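Long-range contact in 5-cytosine DNA methyltransferase (Entamoeba histolytica, PDB 3QV2), which probably transfers methyl groups from S-adenosylmethionine to carbon 5 of cytosine in tRNA or DNA, as an enzyme of the Dnmt2 type: residues N12-S18 with T37-D42. Sequence-based numbering, arbitrary orientation.
With SAH (S-adenosyl-L-homocysteine), chain B.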
ATOM      1  N   ASN A  12     -17.662 -10.441   1.541  1.00 16.57           N
ATOM      2  CA  ASN A  12     -17.205 -10.462   2.923  1.00 13.83           C
ATOM      3  C   ASN A  12     -15.701 -10.704   2.986  1.00 12.67           C
ATOM      4  O   ASN A  12     -15.224 -11.790   2.659  1.00 10.32           O
ATOM      5  CB  ASN A  12     -17.958 -11.529   3.715  1.00 15.47           C
ATOM      6  CG  ASN A  12     -19.463 -11.371   3.615  1.00 17.86           C
ATOM      7  OD1 ASN A  12     -20.169 -12.281   3.181  1.00 20.69           O
ATOM      8  ND2 ASN A  12     -19.961 -10.204   4.008  1.00 14.38           N
ATOM      9  N   VAL A  13     -14.960  -9.684   3.409  1.00 15.85           N
ATOM     10  CA  VAL A  13     -13.506  -9.698   3.292  1.00 15.95           C
ATOM     11  C   VAL A  13     -12.782  -9.896   4.619  1.00 16.70           C
ATOM     12  O   VAL A  13     -13.112  -9.260   5.620  1.00 17.45           O
ATOM     13  CB  VAL A  13     -12.991  -8.384   2.664  1.00 12.95           C
ATOM     14  CG1 VAL A  13     -11.493  -8.471   2.408  1.00  8.30           C
ATOM     15  CG2 VAL A  13     -13.738  -8.074   1.377  1.00 11.02           C
ATOM     16  N   ILE A  14     -11.789 -10.778   4.615  1.00 17.18           N
ATOM     17  CA  ILE A  14     -10.832 -10.846   5.709  1.00 18.13           C
ATOM     18  C   ILE A  14      -9.608 -10.028   5.315  1.00 19.08           C
ATOM     19  O   ILE A  14      -8.863 -10.405   4.411  1.00 19.40           O
ATOM     20  CB  ILE A  14     -10.393 -12.288   6.014  1.00 13.34           C
ATOM     21  CG1 ILE A  14     -11.605 -13.190   6.249  1.00 15.09           C
ATOM     22  CG2 ILE A  14      -9.469 -12.309   7.222  1.00 11.02           C
ATOM     23  CD1 ILE A  14     -11.240 -14.620   6.594  1.00 15.12           C
ATOM     24  N   GLU A  15      -9.409  -8.901   5.990  1.00 17.76           N
ATOM     25  CA  GLU A  15      -8.333  -7.979   5.644  1.00 19.08           C
ATOM     26  C   GLU A  15      -7.048  -8.320   6.394  1.00 19.50           C
ATOM     27  O   GLU A  15      -6.736  -7.714   7.418  1.00 24.25           O
ATOM     28  CB  GLU A  15      -8.765  -6.541   5.938  1.00 16.99           C
ATOM     29  CG  GLU A  15      -7.932  -5.463   5.264  1.00 20.06           C
ATOM     30  CD  GLU A  15      -8.551  -4.083   5.408  1.00 21.91           C
ATOM     31  OE1 GLU A  15      -7.959  -3.108   4.902  1.00 20.26           O
ATOM     32  OE2 GLU A  15      -9.631  -3.972   6.025  1.00 18.18           O
ATOM     33  N   PHE A  16      -6.309  -9.297   5.880  1.00 15.07           N
ATOM     34  CA  PHE A  16      -5.057  -9.714   6.498  1.00 14.37           C
ATOM     35  C   PHE A  16      -4.001  -8.619   6.397  1.00 14.34           C
ATOM     36  O   PHE A  16      -3.905  -7.932   5.379  1.00 15.17           O
ATOM     37  CB  PHE A  16      -4.537 -10.997   5.850  1.00 14.39           C
ATOM     38  CG  PHE A  16      -5.434 -12.188   6.047  1.00 13.12           C
ATOM     39  CD1 PHE A  16      -5.539 -12.793   7.287  1.00 12.78           C
ATOM     40  CD2 PHE A  16      -6.155 -12.715   4.987  1.00  8.60           C
ATOM     41  CE1 PHE A  16      -6.354 -13.893   7.470  1.00 10.15           C
ATOM     42  CE2 PHE A  16      -6.971 -13.818   5.165  1.00  8.60           C
ATOM     43  CZ  PHE A  16      -7.071 -14.408   6.408  1.00  9.22           C
ATOM     44  N   PHE A  17      -3.204  -8.469   7.452  1.00 12.86           N
ATOM     45  CA  PHE A  17      -2.186  -7.427   7.509  1.00 11.93           C
ATOM     46  C   PHE A  17      -2.817  -6.085   7.158  1.00 14.68           C
ATOM     47  O   PHE A  17      -2.288  -5.329   6.343  1.00 16.87           O
ATOM     48  CB  PHE A  17      -1.033  -7.746   6.553  1.00 13.77           C
ATOM     49  CG  PHE A  17      -0.639  -9.196   6.544  1.00 15.00           C
ATOM     50  CD1 PHE A  17       0.179  -9.715   7.535  1.00 13.38           C
ATOM     51  CD2 PHE A  17      -1.091 -10.043   5.544  1.00 13.18           C
ATOM     52  CE1 PHE A  17       0.538 -11.053   7.529  1.00 12.89           C
ATOM     53  CE2 PHE A  17      -0.736 -11.380   5.533  1.00 10.26           C
ATOM     54  CZ  PHE A  17       0.079 -11.885   6.527  1.00 10.64           C
ATOM     55  N   SER A  18      -3.951  -5.800   7.792  1.00 12.18           N
ATOM     56  CA  SER A  18      -4.787  -4.653   7.442  1.00 12.81           C
ATOM     57  C   SER A  18      -4.080  -3.299   7.484  1.00 15.12           C
ATOM     58  O   SER A  18      -4.436  -2.390   6.735  1.00 14.37           O
ATOM     59  CB  SER A  18      -6.036  -4.618   8.329  1.00 13.91           C
ATOM     60  OG  SER A  18      -5.697  -4.791   9.693  1.00 16.10           O
ATOM     61  N   THR A  37     -18.320  -6.191   3.878  1.00 24.07           N
ATOM     62  CA  THR A  37     -17.896  -6.176   5.272  1.00 23.55           C
ATOM     63  C   THR A  37     -16.412  -6.507   5.347  1.00 22.48           C
ATOM     64  O   THR A  37     -15.886  -7.226   4.497  1.00 21.47           O
ATOM     65  CB  THR A  37     -18.676  -7.199   6.116  1.00 25.50           C
ATOM     66  OG1 THR A  37     -18.407  -8.522   5.637  1.00 26.90           O
ATOM     67  CG2 THR A  37     -20.172  -6.927   6.039  1.00 26.95           C
ATOM     68  N   PHE A  38     -15.738  -5.985   6.366  1.00 21.70           N
ATOM     69  CA  PHE A  38     -14.303  -6.195   6.513  1.00 19.51           C
ATOM     70  C   PHE A  38     -13.928  -6.659   7.919  1.00 19.97           C
ATOM     71  O   PHE A  38     -14.382  -6.093   8.912  1.00 22.19           O
ATOM     72  CB  PHE A  38     -13.539  -4.915   6.169  1.00 18.18           C
ATOM     73  CG  PHE A  38     -13.677  -4.489   4.732  1.00 18.11           C
ATOM     74  CD1 PHE A  38     -12.745  -4.883   3.786  1.00 16.88           C
ATOM     75  CD2 PHE A  38     -14.736  -3.692   4.327  1.00 16.46           C
ATOM     76  CE1 PHE A  38     -12.868  -4.494   2.465  1.00 13.16           C
ATOM     77  CE2 PHE A  38     -14.865  -3.300   3.008  1.00 16.76           C
ATOM     78  CZ  PHE A  38     -13.929  -3.700   2.076  1.00 13.92           C
ATOM     79  N   ILE A  39     -13.102  -7.699   7.993  1.00 18.21           N
ATOM     80  CA  ILE A  39     -12.557  -8.170   9.264  1.00 19.77           C
ATOM     81  C   ILE A  39     -11.034  -8.100   9.225  1.00 20.91           C
ATOM     82  O   ILE A  39     -10.376  -9.010   8.721  1.00 22.01           O
ATOM     83  CB  ILE A  39     -12.992  -9.611   9.594  1.00 20.67           C
ATOM     84  CG1 ILE A  39     -14.506  -9.678   9.820  1.00 25.52           C
ATOM     85  CG2 ILE A  39     -12.268 -10.112  10.830  1.00 19.94           C
ATOM     86  CD1 ILE A  39     -15.325  -9.637   8.549  1.00 24.78           C
ATOM     87  N   PRO A  40     -10.472  -7.007   9.756  1.00 21.40           N
ATOM     88  CA  PRO A  40      -9.036  -6.720   9.716  1.00 19.04           C
ATOM     89  C   PRO A  40      -8.234  -7.502  10.753  1.00 16.85           C
ATOM     90  O   PRO A  40      -8.662  -7.629  11.900  1.00 15.01           O
ATOM     91  CB  PRO A  40      -8.981  -5.225  10.039  1.00 20.78           C
ATOM     92  CG  PRO A  40     -10.165  -4.996  10.904  1.00 21.18           C
ATOM     93  CD  PRO A  40     -11.235  -5.926  10.404  1.00 20.70           C
ATOM     94  N   PHE A  41      -7.081  -8.021  10.339  1.00 15.77           N
ATOM     95  CA  PHE A  41      -6.151  -8.691  11.242  1.00 15.28           C
ATOM     96  C   PHE A  41      -4.787  -8.013  11.174  1.00 20.43           C
ATOM     97  O   PHE A  41      -4.209  -7.875  10.095  1.00 17.45           O
ATOM     98  CB  PHE A  41      -5.999 -10.169  10.870  1.00 14.23           C
ATOM     99  CG  PHE A  41      -7.127 -11.041  11.342  1.00 15.89           C
ATOM    100  CD1 PHE A  41      -6.984 -11.831  12.472  1.00 18.65           C
ATOM    101  CD2 PHE A  41      -8.325 -11.083  10.651  1.00 15.01           C
ATOM    102  CE1 PHE A  41      -8.018 -12.640  12.906  1.00 16.68           C
ATOM    103  CE2 PHE A  41      -9.364 -11.888  11.081  1.00 16.37           C
ATOM    104  CZ  PHE A  41      -9.209 -12.668  12.209  1.00 14.32           C
ATOM    105  N   ASP A  42      -4.276  -7.588  12.325  1.00 20.53           N
ATOM    106  CA  ASP A  42      -2.947  -6.993  12.395  1.00 20.58           C
ATOM    107  C   ASP A  42      -2.499  -6.858  13.848  1.00 23.22           C
ATOM    108  O   ASP A  42      -3.309  -6.581  14.733  1.00 21.74           O
ATOM    109  CB  ASP A  42      -2.921  -5.635  11.689  1.00 16.45           C
ATOM    110  CG  ASP A  42      -1.518  -5.204  11.302  1.00 17.37           C
ATOM    111  OD1 ASP A  42      -0.615  -5.274  12.160  1.00 17.96           O
ATOM    112  OD2 ASP A  42      -1.318  -4.805  10.136  1.00 15.01           O
TER
HETATM  113  N   SAH B 323      -1.597  -2.621   3.396  1.00 22.58           N
HETATM  114  CA  SAH B 323      -1.689  -2.085   4.740  1.00 21.57           C
HETATM  115  CB  SAH B 323      -0.386  -2.293   5.500  1.00 21.80           C
HETATM  116  CG  SAH B 323       0.492  -3.464   5.134  1.00 22.36           C
HETATM  117  SD  SAH B 323       2.069  -3.620   5.997  1.00 19.15           S
HETATM  118  C   SAH B 323      -2.058  -0.624   4.670  1.00 18.21           C
HETATM  119  O   SAH B 323      -1.704   0.158   5.597  1.00 21.03           O
HETATM  120  OXT SAH B 323      -2.730  -0.182   3.677  1.00 15.75           O
HETATM  121  C5' SAH B 323       2.167  -5.228   6.754  1.00 23.78           C
HETATM  122  C4' SAH B 323       1.441  -5.448   8.030  1.00 24.41           C
HETATM  123  O4' SAH B 323       1.432  -6.806   8.301  1.00 25.37           O
HETATM  124  C3' SAH B 323       2.157  -4.790   9.125  1.00 22.59           C
HETATM  125  O3' SAH B 323       1.403  -3.733   9.610  1.00 21.39           O
HETATM  126  C2' SAH B 323       2.353  -5.774  10.159  1.00 23.85           C
HETATM  127  O2' SAH B 323       1.932  -5.270  11.378  1.00 21.90           O
HETATM  128  C1' SAH B 323       1.521  -6.911   9.757  1.00 20.20           C
HETATM  129  N9  SAH B 323       2.050  -8.153  10.244  1.00 20.62           N
HETATM  130  C8  SAH B 323       3.294  -8.647  10.193  1.00 21.61           C
HETATM  131  N7  SAH B 323       3.272  -9.850  10.790  1.00 21.16           N
HETATM  132  C5  SAH B 323       2.009 -10.099  11.214  1.00 21.66           C
HETATM  133  C6  SAH B 323       1.416 -11.171  11.884  1.00 19.99           C
HETATM  134  N6  SAH B 323       2.195 -12.323  12.268  1.00 17.83           N
HETATM  135  N1  SAH B 323       0.102 -11.101  12.164  1.00 19.09           N
HETATM  136  C2  SAH B 323      -0.641 -10.040  11.818  1.00 17.43           C
HETATM  137  N3  SAH B 323      -0.094  -9.003  11.175  1.00 20.42           N
HETATM  138  C4  SAH B 323       1.216  -9.007  10.866  1.00 22.06           C
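Asp42 and Ser18 meet where two parallel strands run out into the cofactor site, with Ser18 OG 3.5 Å from Asp42 CB. Ser18 N donates to Phe41 O at 3.1 Å, and the serine side chain packs against Pro40, the two CB atoms a tight 3.5 Å apart. With CG anti to the backbone N (chi1 -160°), the Asp42 carboxylate is carried to the ribose of S-adenosylhomocysteine, where OD1 accepts from O2' at 2.7 Å and OD2 from O3'. Phe17 puts the edge of its ring to the sugar, its CD1 3.3 Å from O4'. This is the first beta-alpha-beta unit of a Rossmann-like class I methyltransferase, in which an acidic residue at the C-terminal end of the second strand characteristically grips the ribose hydroxyls. Farther back, backbone bonds alternate in direction: Val13 N to Thr37 O, Ile39 N to Val13 O, Glu15 N to Ile39 O, Phe41 N to Glu15 O. On one face Val13 CB lies 3.7 Å from Phe38 CD1, while the extended Glu15 brings OE2 past the same ring, carboxylate and ring planes 57° apart, to bond Tyr51 OH; OE1 takes Arg24 N. Ile14 CG2 on the other face touches Phe41 CD2 at 3.8 Å and lies over one face of the Phe16 ring, toward its rim. At the far end Asn12 ND2 donates to Thr37 OG1 (2.8 Å, 156° at the hydrogen), which is tilted slightly from the amide plane, and also to Gln10. Back at the cofactor, Gly19 N steadies Asp42 OD2 and Asn44 N steadies OD1.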